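Side-chain contacts in CDA peptide synthetase I (PDB 5DU9), which belongs to the nonribosomal peptide synthetases and is represented here by a condensation domain built of mixed beta sheets and helices: residues His140-Leu145 and His150-Gly155; Ser36-Asp41 and Arg371-Gly376; Leu102-Asp107 and Gln119-Arg124; Gly42-Ala47 and Gly376-Leu381. The protein carries 1 engineered substitution. All coordinates share one frame; numbering follows the deposited sequence.

Interaction 1 (His140-Leu145 and His150-Gly155); sequences HALFTL and HLYYLG
The beta hairpin of strands 138-146 and 149-157 lays H140-L145 against H150-G155 as antiparallel neighbours in a mixed sheet of the condensation domain. A141-Y153 and F143-L151 are its hydrogen-bonded pairs here; the bond from F143 N to L151 O is the shortest of the four backbone bonds, 2.7 Å and almost straight at 177°. On the face that carries H140, L142 and Y152, a polar pair sits buried among hydrocarbon: H140 ND1 and Y152 OH share a hydrogen bond of 2.8 Å, bent to 141°, in which either atom could be the donor. The hydroxyl meets the imidazole at its edge, near the ring plane. The phenol gets there because Y152 CG stands anti to the backbone N (chi1 -171°), which carries the ring diagonally across the strand pair. Further along, T144 CA sits over one face of the H150 ring, a CH-pi contact 4.3 Å from the centroid, while L142 CD1 approaches H150 CD2 at 3.8 Å. Outside partners take the remaining polar ends: S138 bonds H140 NE2, the carbonyl of G148 holds H150 ND1, and H105 bonds T144 OG1. Helices 46-58 and 163-182 close over this face, and helix 114-126 covers the other, where W121 meets the F143 ring edge-to-face. There F143 CD2 lies 3.6 Å from L151 CD2, the two side chains running alongside each other.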
loop_
_atom_site.group_PDB
_atom_site.type_symbol
_atom_site.label_atom_id
_atom_site.label_comp_id
_atom_site.label_asym_id
_atom_site.label_seq_id
_atom_site.Cartn_x
_atom_site.Cartn_y
_atom_site.Cartn_z
ATOM N N HIS A 140 -9.185 15.011 3.257
ATOM C CA HIS A 140 -8.622 15.022 4.603
ATOM C C HIS A 140 -9.692 15.287 5.645
ATOM O O HIS A 140 -10.487 16.217 5.511
ATOM C CB HIS A 140 -7.528 16.084 4.712
ATOM C CG HIS A 140 -6.438 15.935 3.699
ATOM N ND1 HIS A 140 -5.175 15.487 4.026
ATOM C CD2 HIS A 140 -6.420 16.168 2.366
ATOM C CE1 HIS A 140 -4.428 15.456 2.938
ATOM N NE2 HIS A 140 -5.159 15.862 1.917
ATOM N N ALA A 141 -9.706 14.464 6.688
ATOM C CA ALA A 141 -10.632 14.669 7.793
ATOM C C ALA A 141 -9.989 14.328 9.127
ATOM O O ALA A 141 -9.291 13.324 9.255
ATOM C CB ALA A 141 -11.890 13.838 7.592
ATOM N N LEU A 142 -10.229 15.190 10.110
ATOM C CA LEU A 142 -9.851 14.932 11.489
ATOM C C LEU A 142 -11.108 14.578 12.265
ATOM O O LEU A 142 -12.037 15.378 12.339
ATOM C CB LEU A 142 -9.163 16.150 12.111
ATOM C CG LEU A 142 -8.760 16.006 13.582
ATOM C CD1 LEU A 142 -7.618 15.008 13.733
ATOM C CD2 LEU A 142 -8.385 17.354 14.175
ATOM N N PHE A 143 -11.142 13.371 12.816
ATOM C CA PHE A 143 -12.247 12.950 13.665
ATOM C C PHE A 143 -11.880 13.114 15.134
ATOM O O PHE A 143 -10.772 12.768 15.537
ATOM C CB PHE A 143 -12.621 11.493 13.396
ATOM C CG PHE A 143 -13.106 11.232 12.002
ATOM C CD1 PHE A 143 -14.455 11.319 11.697
ATOM C CD2 PHE A 143 -12.218 10.887 10.997
ATOM C CE1 PHE A 143 -14.905 11.073 10.416
ATOM C CE2 PHE A 143 -12.666 10.639 9.714
ATOM C CZ PHE A 143 -14.011 10.731 9.426
ATOM N N THR A 144 -12.808 13.654 15.918
ATOM C CA THR A 144 -12.714 13.606 17.373
ATOM C C THR A 144 -13.562 12.429 17.842
ATOM O O THR A 144 -14.740 12.337 17.495
ATOM C CB THR A 144 -13.197 14.913 18.028
ATOM O OG1 THR A 144 -12.423 16.014 17.537
ATOM C CG2 THR A 144 -13.064 14.840 19.547
ATOM N N LEU A 145 -12.968 11.531 18.625
ATOM C CA LEU A 145 -13.631 10.276 18.989
ATOM C C LEU A 145 -14.072 10.177 20.445
ATOM O O LEU A 145 -14.692 9.188 20.838
ATOM C CB LEU A 145 -12.705 9.100 18.689
ATOM C CG LEU A 145 -12.241 8.951 17.242
ATOM C CD1 LEU A 145 -11.392 7.697 17.109
ATOM C CD2 LEU A 145 -13.419 8.911 16.281
ATOM N N HIS A 150 -8.241 10.926 18.678
ATOM C CA HIS A 150 -8.532 11.446 17.351
ATOM C C HIS A 150 -8.217 10.430 16.266
ATOM O O HIS A 150 -7.542 9.426 16.502
ATOM C CB HIS A 150 -7.744 12.731 17.091
ATOM C CG HIS A 150 -8.333 13.942 17.746
ATOM N ND1 HIS A 150 -8.258 14.166 19.103
ATOM C CD2 HIS A 150 -9.012 14.991 17.228
ATOM C CE1 HIS A 150 -8.865 15.302 19.393
ATOM N NE2 HIS A 150 -9.328 15.826 18.274
ATOM N N LEU A 151 -8.725 10.707 15.072
ATOM C CA LEU A 151 -8.412 9.912 13.898
ATOM C C LEU A 151 -8.218 10.861 12.729
ATOM O O LEU A 151 -9.094 11.677 12.446
ATOM C CB LEU A 151 -9.527 8.900 13.609
ATOM C CG LEU A 151 -9.261 7.841 12.538
ATOM C CD1 LEU A 151 -10.066 6.587 12.832
ATOM C CD2 LEU A 151 -9.601 8.364 11.147
ATOM N N TYR A 152 -7.064 10.770 12.075
ATOM C CA TYR A 152 -6.800 11.559 10.877
ATOM C C TYR A 152 -6.921 10.669 9.656
ATOM O O TYR A 152 -6.162 9.714 9.516
ATOM C CB TYR A 152 -5.407 12.196 10.916
ATOM C CG TYR A 152 -5.188 13.194 9.799
ATOM C CD1 TYR A 152 -4.972 12.776 8.490
ATOM C CD2 TYR A 152 -5.219 14.559 10.051
ATOM C CE1 TYR A 152 -4.789 13.689 7.468
ATOM C CE2 TYR A 152 -5.031 15.476 9.038
ATOM C CZ TYR A 152 -4.817 15.035 7.748
ATOM O OH TYR A 152 -4.637 15.949 6.738
ATOM N N TYR A 153 -7.864 10.996 8.775
ATOM C CA TYR A 153 -8.078 10.243 7.543
ATOM C C TYR A 153 -7.429 10.922 6.351
ATOM O O TYR A 153 -7.661 12.100 6.089
ATOM C CB TYR A 153 -9.575 10.070 7.282
ATOM C CG TYR A 153 -9.933 9.630 5.871
ATOM C CD1 TYR A 153 -9.641 8.348 5.419
ATOM C CD2 TYR A 153 -10.593 10.490 5.005
ATOM C CE1 TYR A 153 -9.981 7.944 4.139
ATOM C CE2 TYR A 153 -10.939 10.094 3.722
ATOM C CZ TYR A 153 -10.636 8.819 3.298
ATOM O OH TYR A 153 -10.988 8.432 2.021
ATOM N N LEU A 154 -6.623 10.149 5.634
ATOM C CA LEU A 154 -6.011 10.581 4.388
ATOM C C LEU A 154 -6.568 9.747 3.246
ATOM O O LEU A 154 -6.218 8.575 3.092
ATOM C CB LEU A 154 -4.488 10.444 4.451
ATOM C CG LEU A 154 -3.731 10.686 3.139
ATOM C CD1 LEU A 154 -3.909 12.112 2.656
ATOM C CD2 LEU A 154 -2.256 10.353 3.306
ATOM N N GLY A 155 -7.453 10.358 2.464
ATOM C CA GLY A 155 -8.001 9.729 1.279
ATOM C C GLY A 155 -7.297 10.316 0.079
ATOM O O GLY A 155 -7.055 11.519 0.029
#

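Interaction 2 (Ser36-Asp41 and Arg371-Gly376); sequences SCLEID and RPVDFG
The backbones bearing L38 and V373 run past each other without pairing: their CA atoms, the nearest across the two segments, are 8.2 Å apart, and no hydrogen bond spans the gap. Side chains bridge it instead. L38 CD1 meets the F375 ring at its edge, in the ring plane, 3.8 Å from F375 CZ and equally close to F375 CE2. The same methyl is wedged against V373 on its other contact, while the second one, L38 CD2, touches V373 CG2 at 4.1 Å and does not reach the phenylalanine. That fork is brought forward by L38 CG lying anti to the carbonyl carbon (chi1 -65°) with an extended second torsion. I40, two residues on and pointing the same way, places CD1 3.9 Å from F375 CE2, its side chain crossing that of F375 at about a right angle. In the six-stranded sheet of the condensation domain, strand 379-384 runs between strands 33-40 and 373-374, and the contact passes over it on the side of helix 163-182. Y170 of that helix packs on L38, and A174 on V373 and F375, which completes a small apolar core. F375 sits in the middle of an Asx turn: G376 N donates to D374 OD1 over 3.0 Å at 148°, coming from above the carboxylate plane, while D374 O accepts from R178 of the same helix.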
loop_
_atom_site.group_PDB
_atom_site.type_symbol
_atom_site.label_atom_id
_atom_site.label_comp_id
_atom_site.label_asym_id
_atom_site.label_seq_id
_atom_site.Cartn_x
_atom_site.Cartn_y
_atom_site.Cartn_z
ATOM N N SER A 36 -5.646 5.731 4.090
ATOM C CA SER A 36 -5.139 5.244 5.360
ATOM C C SER A 36 -5.578 6.242 6.410
ATOM O O SER A 36 -6.186 7.260 6.081
ATOM C CB SER A 36 -3.619 5.106 5.346
ATOM O OG SER A 36 -3.005 6.377 5.209
ATOM N N CYS A 37 -5.267 5.966 7.668
ATOM C CA CYS A 37 -5.534 6.934 8.719
ATOM C C CYS A 37 -4.521 6.802 9.843
ATOM O O CYS A 37 -3.785 5.820 9.903
ATOM C CB CYS A 37 -6.954 6.767 9.266
ATOM S SG CYS A 37 -7.261 5.214 10.137
ATOM N N LEU A 38 -4.477 7.818 10.701
ATOM C CA LEU A 38 -3.696 7.779 11.931
ATOM C C LEU A 38 -4.633 7.722 13.122
ATOM O O LEU A 38 -5.525 8.557 13.251
ATOM C CB LEU A 38 -2.796 9.011 12.070
ATOM C CG LEU A 38 -1.654 9.246 11.085
ATOM C CD1 LEU A 38 -0.947 10.538 11.453
ATOM C CD2 LEU A 38 -0.673 8.083 11.069
ATOM N N GLU A 39 -4.431 6.734 13.986
ATOM C CA GLU A 39 -5.121 6.691 15.261
ATOM C C GLU A 39 -4.278 7.464 16.260
ATOM O O GLU A 39 -3.152 7.073 16.560
ATOM C CB GLU A 39 -5.343 5.248 15.705
ATOM C CG GLU A 39 -6.252 4.473 14.762
ATOM C CD GLU A 39 -6.415 3.019 15.157
ATOM O OE1 GLU A 39 -5.514 2.477 15.832
ATOM O OE2 GLU A 39 -7.448 2.418 14.792
ATOM N N ILE A 40 -4.827 8.568 16.760
ATOM C CA ILE A 40 -4.069 9.522 17.560
ATOM C C ILE A 40 -4.601 9.531 18.993
ATOM O O ILE A 40 -5.804 9.648 19.214
ATOM C CB ILE A 40 -4.132 10.929 16.924
ATOM C CG1 ILE A 40 -3.511 10.885 15.522
ATOM C CG2 ILE A 40 -3.405 11.952 17.784
ATOM C CD1 ILE A 40 -3.969 11.987 14.592
ATOM N N ASP A 41 -3.693 9.402 19.957
ATOM C CA ASP A 41 -4.068 9.079 21.331
ATOM C C ASP A 41 -4.286 10.296 22.230
ATOM O O ASP A 41 -4.455 10.149 23.439
ATOM C CB ASP A 41 -3.001 8.168 21.956
ATOM C CG ASP A 41 -1.649 8.854 22.102
ATOM O OD1 ASP A 41 -1.478 9.978 21.589
ATOM O OD2 ASP A 41 -0.750 8.256 22.733
ATOM N N ARG A 371 7.593 4.759 12.188
ATOM C CA ARG A 371 7.654 5.214 13.566
ATOM C C ARG A 371 6.349 5.909 13.903
ATOM O O ARG A 371 5.788 6.594 13.049
ATOM C CB ARG A 371 8.827 6.168 13.786
ATOM C CG ARG A 371 9.056 6.529 15.249
ATOM C CD ARG A 371 10.003 7.706 15.389
ATOM N NE ARG A 371 11.289 7.465 14.740
ATOM C CZ ARG A 371 12.238 8.386 14.600
ATOM N NH1 ARG A 371 12.049 9.617 15.059
ATOM N NH2 ARG A 371 13.378 8.078 13.996
ATOM N N PRO A 372 5.854 5.725 15.135
ATOM C CA PRO A 372 4.685 6.497 15.565
ATOM C C PRO A 372 4.855 7.987 15.272
ATOM O O PRO A 372 5.909 8.561 15.547
ATOM C CB PRO A 372 4.624 6.215 17.065
ATOM C CG PRO A 372 5.201 4.855 17.203
ATOM C CD PRO A 372 6.276 4.751 16.158
ATOM N N VAL A 373 3.826 8.592 14.686
ATOM C CA VAL A 373 3.887 9.983 14.263
ATOM C C VAL A 373 3.713 10.907 15.465
ATOM O O VAL A 373 2.717 10.826 16.180
ATOM C CB VAL A 373 2.810 10.278 13.191
ATOM C CG1 VAL A 373 2.800 11.747 12.808
ATOM C CG2 VAL A 373 3.049 9.419 11.958
ATOM N N ASP A 374 4.685 11.791 15.673
ATOM C CA ASP A 374 4.731 12.619 16.876
ATOM C C ASP A 374 4.137 14.006 16.647
ATOM O O ASP A 374 4.712 14.830 15.937
ATOM C CB ASP A 374 6.177 12.748 17.364
ATOM C CG ASP A 374 6.289 13.495 18.681
ATOM O OD1 ASP A 374 5.283 13.573 19.417
ATOM O OD2 ASP A 374 7.390 14.002 18.982
ATOM N N PHE A 375 2.987 14.265 17.265
ATOM C CA PHE A 375 2.331 15.561 17.147
ATOM C C PHE A 375 2.673 16.473 18.326
ATOM O O PHE A 375 1.967 17.444 18.597
ATOM C CB PHE A 375 0.815 15.377 17.037
ATOM C CG PHE A 375 0.373 14.833 15.711
ATOM C CD1 PHE A 375 0.180 15.681 14.635
ATOM C CD2 PHE A 375 0.154 13.475 15.540
ATOM C CE1 PHE A 375 -0.224 15.185 13.406
ATOM C CE2 PHE A 375 -0.247 12.974 14.314
ATOM C CZ PHE A 375 -0.437 13.834 13.248
ATOM N N GLY A 376 3.764 16.157 19.018
ATOM C CA GLY A 376 4.231 16.972 20.128
ATOM C C GLY A 376 3.519 16.624 21.419
ATOM O O GLY A 376 3.095 17.505 22.169
#

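Interaction 3 (Leu102-Asp107 and Gln119-Arg124); sequences LLRHID and QRWMDR
I106 CD1 is set over one face of the W121 indole, 3.3 Å from the centroid of the five-membered ring and 20° off its normal. This CH-pi contact is tight: the methyl is only 3.1 Å from W121 NE1. R104, on the same side of the strand, meets the six-membered part of the indole, with R104 CD 3.5 Å from W121 CZ2. R104 NE lies in the plane of the indole at its edge, and the guanidinium plane is turned 59° from the ring, so the two flat groups do not stack. L102 CD2 covers the centre of one guanidinium face, 4.1 Å above it. W121 reaches out to the strand because its CG is anti to the backbone N (chi1 -163°). Behind these groups, A141 and Y153 also touch the indole, while backbone bonds from R104 and I106 to strand 138-146 hold the strand in its place at the sheet edge. Lying near the surface, the contact seats helix 114-126 on strand 103-107, the packing within a beta-alpha-beta crossover whose second strand, 138-146, lies parallel beside the first.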
loop_
_atom_site.group_PDB
_atom_site.type_symbol
_atom_site.label_atom_id
_atom_site.label_comp_id
_atom_site.label_asym_id
_atom_site.label_seq_id
_atom_site.Cartn_x
_atom_site.Cartn_y
_atom_site.Cartn_z
ATOM N N LEU A 102 -8.495 21.534 2.316
ATOM C CA LEU A 102 -9.551 21.465 3.310
ATOM C C LEU A 102 -9.283 20.338 4.294
ATOM O O LEU A 102 -9.115 19.182 3.898
ATOM C CB LEU A 102 -10.907 21.257 2.634
ATOM C CG LEU A 102 -12.100 21.002 3.559
ATOM C CD1 LEU A 102 -12.418 22.246 4.375
ATOM C CD2 LEU A 102 -13.309 20.553 2.753
ATOM N N LEU A 103 -9.234 20.688 5.574
ATOM C CA LEU A 103 -9.226 19.696 6.637
ATOM C C LEU A 103 -10.569 19.735 7.349
ATOM O O LEU A 103 -10.882 20.691 8.065
ATOM C CB LEU A 103 -8.091 19.944 7.631
ATOM C CG LEU A 103 -8.071 18.979 8.822
ATOM C CD1 LEU A 103 -7.834 17.552 8.360
ATOM C CD2 LEU A 103 -7.019 19.400 9.831
ATOM N N ARG A 104 -11.372 18.702 7.136
ATOM C CA ARG A 104 -12.655 18.611 7.808
ATOM C C ARG A 104 -12.439 18.277 9.277
ATOM O O ARG A 104 -11.505 17.552 9.624
ATOM C CB ARG A 104 -13.544 17.550 7.160
ATOM C CG ARG A 104 -13.875 17.795 5.699
ATOM C CD ARG A 104 -14.863 16.752 5.204
ATOM N NE ARG A 104 -15.091 16.825 3.761
ATOM C CZ ARG A 104 -16.038 17.555 3.179
ATOM N NH1 ARG A 104 -16.860 18.301 3.904
ATOM N NH2 ARG A 104 -16.161 17.545 1.858
ATOM N N HIS A 105 -13.293 18.823 10.133
ATOM C CA HIS A 105 -13.361 18.394 11.524
ATOM C C HIS A 105 -14.721 17.787 11.801
ATOM O O HIS A 105 -15.742 18.474 11.751
ATOM C CB HIS A 105 -13.115 19.544 12.493
ATOM C CG HIS A 105 -13.104 19.114 13.927
ATOM N ND1 HIS A 105 -13.477 19.943 14.962
ATOM C CD2 HIS A 105 -12.770 17.929 14.494
ATOM C CE1 HIS A 105 -13.370 19.290 16.106
ATOM N NE2 HIS A 105 -12.943 18.067 15.849
ATOM N N ILE A 106 -14.720 16.493 12.090
ATOM C CA ILE A 106 -15.938 15.766 12.398
ATOM C C ILE A 106 -15.890 15.325 13.853
ATOM O O ILE A 106 -15.140 14.419 14.212
ATOM C CB ILE A 106 -16.113 14.559 11.467
ATOM C CG1 ILE A 106 -16.194 15.048 10.016
ATOM C CG2 ILE A 106 -17.364 13.769 11.841
ATOM C CD1 ILE A 106 -16.230 13.955 8.984
ATOM N N ASP A 107 -16.689 15.986 14.684
ATOM C CA ASP A 107 -16.714 15.714 16.112
ATOM C C ASP A 107 -17.699 14.590 16.417
ATOM O O ASP A 107 -18.908 14.804 16.450
ATOM C CB ASP A 107 -17.083 16.983 16.886
ATOM C CG ASP A 107 -16.939 16.818 18.390
ATOM O OD1 ASP A 107 -16.723 15.682 18.857
ATOM O OD2 ASP A 107 -17.051 17.832 19.111
ATOM N N GLN A 119 -15.445 5.064 10.430
ATOM C CA GLN A 119 -15.183 4.096 9.371
ATOM C C GLN A 119 -16.201 4.255 8.251
ATOM O O GLN A 119 -15.850 4.223 7.072
ATOM C CB GLN A 119 -15.220 2.665 9.919
ATOM C CG GLN A 119 -14.928 1.585 8.872
ATOM C CD GLN A 119 -13.488 1.613 8.378
ATOM O OE1 GLN A 119 -12.547 1.570 9.170
ATOM N NE2 GLN A 119 -13.314 1.683 7.064
ATOM N N ARG A 120 -17.462 4.428 8.631
ATOM C CA ARG A 120 -18.535 4.621 7.665
ATOM C C ARG A 120 -18.289 5.881 6.837
ATOM O O ARG A 120 -18.525 5.892 5.629
ATOM C CB ARG A 120 -19.887 4.703 8.378
ATOM C CG ARG A 120 -21.064 4.890 7.439
ATOM C CD ARG A 120 -22.391 4.788 8.171
ATOM N NE ARG A 120 -23.506 5.183 7.315
ATOM C CZ ARG A 120 -23.777 6.439 6.974
ATOM N NH1 ARG A 120 -23.011 7.430 7.413
ATOM N NH2 ARG A 120 -24.812 6.706 6.191
ATOM N N TRP A 121 -17.804 6.934 7.487
ATOM C CA TRP A 121 -17.510 8.186 6.795
ATOM C C TRP A 121 -16.391 7.997 5.778
ATOM O O TRP A 121 -16.477 8.478 4.644
ATOM C CB TRP A 121 -17.122 9.281 7.794
ATOM C CG TRP A 121 -17.192 10.663 7.214
ATOM C CD1 TRP A 121 -18.208 11.561 7.362
ATOM C CD2 TRP A 121 -16.211 11.300 6.387
ATOM N NE1 TRP A 121 -17.920 12.719 6.681
ATOM C CE2 TRP A 121 -16.703 12.582 6.072
ATOM C CE3 TRP A 121 -14.967 10.910 5.881
ATOM C CZ2 TRP A 121 -15.990 13.478 5.278
ATOM C CZ3 TRP A 121 -14.267 11.801 5.090
ATOM C CH2 TRP A 121 -14.781 13.069 4.798
ATOM N N MET A 122 -15.338 7.297 6.191
ATOM C CA MET A 122 -14.194 7.062 5.322
ATOM C C MET A 122 -14.581 6.178 4.137
ATOM O O MET A 122 -14.136 6.408 3.014
ATOM C CB MET A 122 -13.046 6.427 6.112
ATOM C CG MET A 122 -12.432 7.359 7.148
ATOM S SD MET A 122 -10.999 6.667 7.999
ATOM C CE MET A 122 -11.766 5.425 9.031
ATOM N N ASP A 123 -15.413 5.174 4.387
ATOM C CA ASP A 123 -15.870 4.284 3.324
ATOM C C ASP A 123 -16.676 5.045 2.274
ATOM O O ASP A 123 -16.535 4.809 1.075
ATOM C CB ASP A 123 -16.717 3.148 3.898
ATOM C CG ASP A 123 -15.902 2.155 4.699
ATOM O OD1 ASP A 123 -14.670 2.096 4.505
ATOM O OD2 ASP A 123 -16.498 1.424 5.516
ATOM N N ARG A 124 -17.523 5.959 2.728
ATOM C CA ARG A 124 -18.333 6.750 1.815
ATOM C C ARG A 124 -17.468 7.754 1.051
ATOM O O ARG A 124 -17.722 8.042 -0.116
ATOM C CB ARG A 124 -19.448 7.458 2.583
ATOM C CG ARG A 124 -20.481 6.489 3.138
ATOM C CD ARG A 124 -21.440 7.157 4.107
ATOM N NE ARG A 124 -22.362 8.064 3.432
ATOM C CZ ARG A 124 -23.515 7.693 2.879
ATOM N NH1 ARG A 124 -23.901 6.423 2.905
ATOM N NH2 ARG A 124 -24.286 8.596 2.289
#

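Interaction 4 (Gly42-Ala47 and Gly376-Leu381); sequences GPLDHA and GGPVGL
V379 N donates a hydrogen bond to the carboxylate oxygen OD1 of D41, the residue just before G42, and next to this bond P378 packs on the backbone of G42 and P43. The CA atoms of G42 and P378 are 4.6 Å apart. With no hydrogen bond between the two segments themselves, the proline ring makes the contact. P378 CG lies 3.4 Å from P43 O, and P378 CB is 3.8 Å from G42 O. The two carbonyls are met differently: that of P43 points toward CG, while that of G42 is passed from its side by CB. L44 comes in from another direction: its CD2 approaches P378 CG at 3.9 Å, and the same side chain also touches F375. The leucine tip gets that far because its CG stands anti to the carbonyl carbon (chi1 -63°) and the chain is extended beyond it. On the other segment, G376 takes a positive phi and G377 an unusual backbone conformation (phi 133°, psi -75°), which turns the chain sharply ahead of P378. Past L44, D45 is the N-cap of helix 46-58, its OD1 accepting from V48 N. The contact thus joins two connections at one end of the condensation-domain sheet: the loop leading from strand 33-40 into helix 46-58, and the turn of the edge hairpin formed by strands 373-374 and 379-384.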
loop_
_atom_site.group_PDB
_atom_site.type_symbol
_atom_site.label_atom_id
_atom_site.label_comp_id
_atom_site.label_asym_id
_atom_site.label_seq_id
_atom_site.Cartn_x
_atom_site.Cartn_y
_atom_site.Cartn_z
ATOM N N GLY A 42 -4.284 11.491 21.647
ATOM C CA GLY A 42 -4.475 12.705 22.424
ATOM C C GLY A 42 -5.023 13.844 21.588
ATOM O O GLY A 42 -5.036 13.761 20.359
ATOM N N PRO A 43 -5.470 14.921 22.252
ATOM C CA PRO A 43 -6.134 16.034 21.564
ATOM C C PRO A 43 -5.226 16.820 20.618
ATOM O O PRO A 43 -4.063 17.079 20.932
ATOM C CB PRO A 43 -6.613 16.927 22.717
ATOM C CG PRO A 43 -5.740 16.581 23.864
ATOM C CD PRO A 43 -5.410 15.130 23.709
ATOM N N LEU A 44 -5.778 17.178 19.463
ATOM C CA LEU A 44 -5.119 18.063 18.510
ATOM C C LEU A 44 -5.961 19.318 18.293
ATOM O O LEU A 44 -7.185 19.288 18.434
ATOM C CB LEU A 44 -4.892 17.355 17.174
ATOM C CG LEU A 44 -3.975 16.131 17.183
ATOM C CD1 LEU A 44 -3.926 15.518 15.798
ATOM C CD2 LEU A 44 -2.574 16.491 17.654
ATOM N N ASP A 45 -5.296 20.416 17.953
ATOM C CA ASP A 45 -5.971 21.671 17.643
ATOM C C ASP A 45 -6.305 21.697 16.156
ATOM O O ASP A 45 -5.408 21.775 15.318
ATOM C CB ASP A 45 -5.085 22.861 18.031
ATOM C CG ASP A 45 -5.798 24.199 17.905
ATOM O OD1 ASP A 45 -6.453 24.445 16.870
ATOM O OD2 ASP A 45 -5.695 25.013 18.846
ATOM N N HIS A 46 -7.592 21.629 15.827
ATOM C CA HIS A 46 -8.009 21.538 14.429
ATOM C C HIS A 46 -7.631 22.779 13.628
ATOM O O HIS A 46 -7.242 22.680 12.463
ATOM C CB HIS A 46 -9.515 21.314 14.322
ATOM C CG HIS A 46 -10.035 21.440 12.923
ATOM N ND1 HIS A 46 -10.885 22.453 12.536
ATOM C CD2 HIS A 46 -9.806 20.696 11.818
ATOM C CE1 HIS A 46 -11.167 22.320 11.252
ATOM N NE2 HIS A 46 -10.528 21.259 10.792
ATOM N N ALA A 47 -7.760 23.947 14.247
ATOM C CA ALA A 47 -7.413 25.195 13.581
ATOM C C ALA A 47 -5.941 25.197 13.182
ATOM O O ALA A 47 -5.589 25.589 12.070
ATOM C CB ALA A 47 -7.719 26.379 14.477
ATOM N N GLY A 376 3.764 16.157 19.018
ATOM C CA GLY A 376 4.231 16.972 20.128
ATOM C C GLY A 376 3.519 16.624 21.419
ATOM O O GLY A 376 3.095 17.505 22.169
ATOM N N GLY A 377 3.399 15.326 21.679
ATOM C CA GLY A 377 2.660 14.819 22.819
ATOM C C GLY A 377 1.762 13.693 22.350
ATOM O O GLY A 377 2.053 12.521 22.596
ATOM N N PRO A 378 0.665 14.040 21.658
ATOM C CA PRO A 378 -0.146 13.014 20.996
ATOM C C PRO A 378 0.674 12.251 19.966
ATOM O O PRO A 378 1.513 12.847 19.288
ATOM C CB PRO A 378 -1.262 13.818 20.322
ATOM C CG PRO A 378 -1.304 15.110 21.045
ATOM C CD PRO A 378 0.102 15.387 21.472
ATOM N N VAL A 379 0.427 10.951 19.855
ATOM C CA VAL A 379 1.145 10.100 18.925
ATOM C C VAL A 379 0.156 9.433 17.979
ATOM O O VAL A 379 -0.922 9.026 18.398
ATOM C CB VAL A 379 1.963 9.033 19.671
ATOM C CG1 VAL A 379 2.705 8.156 18.698
ATOM C CG2 VAL A 379 2.943 9.698 20.630
ATOM N N GLY A 380 0.534 9.321 16.708
ATOM C CA GLY A 380 -0.326 8.738 15.692
ATOM C C GLY A 380 0.185 7.415 15.155
ATOM O O GLY A 380 1.324 7.316 14.693
ATOM N N LEU A 381 -0.671 6.398 15.211
ATOM C CA LEU A 381 -0.360 5.079 14.670
ATOM C C LEU A 381 -1.120 4.853 13.368
ATOM O O LEU A 381 -2.343 4.963 13.325
ATOM C CB LEU A 381 -0.708 3.987 15.682
ATOM C CG LEU A 381 -0.005 4.083 17.037
ATOM C CD1 LEU A 381 -0.450 2.948 17.945
ATOM C CD2 LEU A 381 1.511 4.074 16.874
#

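How the interactions relate
All four contacts belong to one six-stranded sheet and its covering helices. Interactions 1 and 2 are buried: the first is true strand pairing, with apolar side chains and one buried polar pair, whereas the second is purely apolar and joins strands that are not neighbours. They meet where strand 149-157 bonds to strand 33-40, through Y152 O to L38 N at 2.8 Å. Interaction 3 lies at the surface on the sheet edge formed by strand 103-107, the far edge from strand 373-374 of interaction 2, and relies on an aromatic ring. Interaction 4, partly buried, is loop against loop; it shares G376 with interaction 2, and its H46 reaches the carbonyl of L103 in interaction 3.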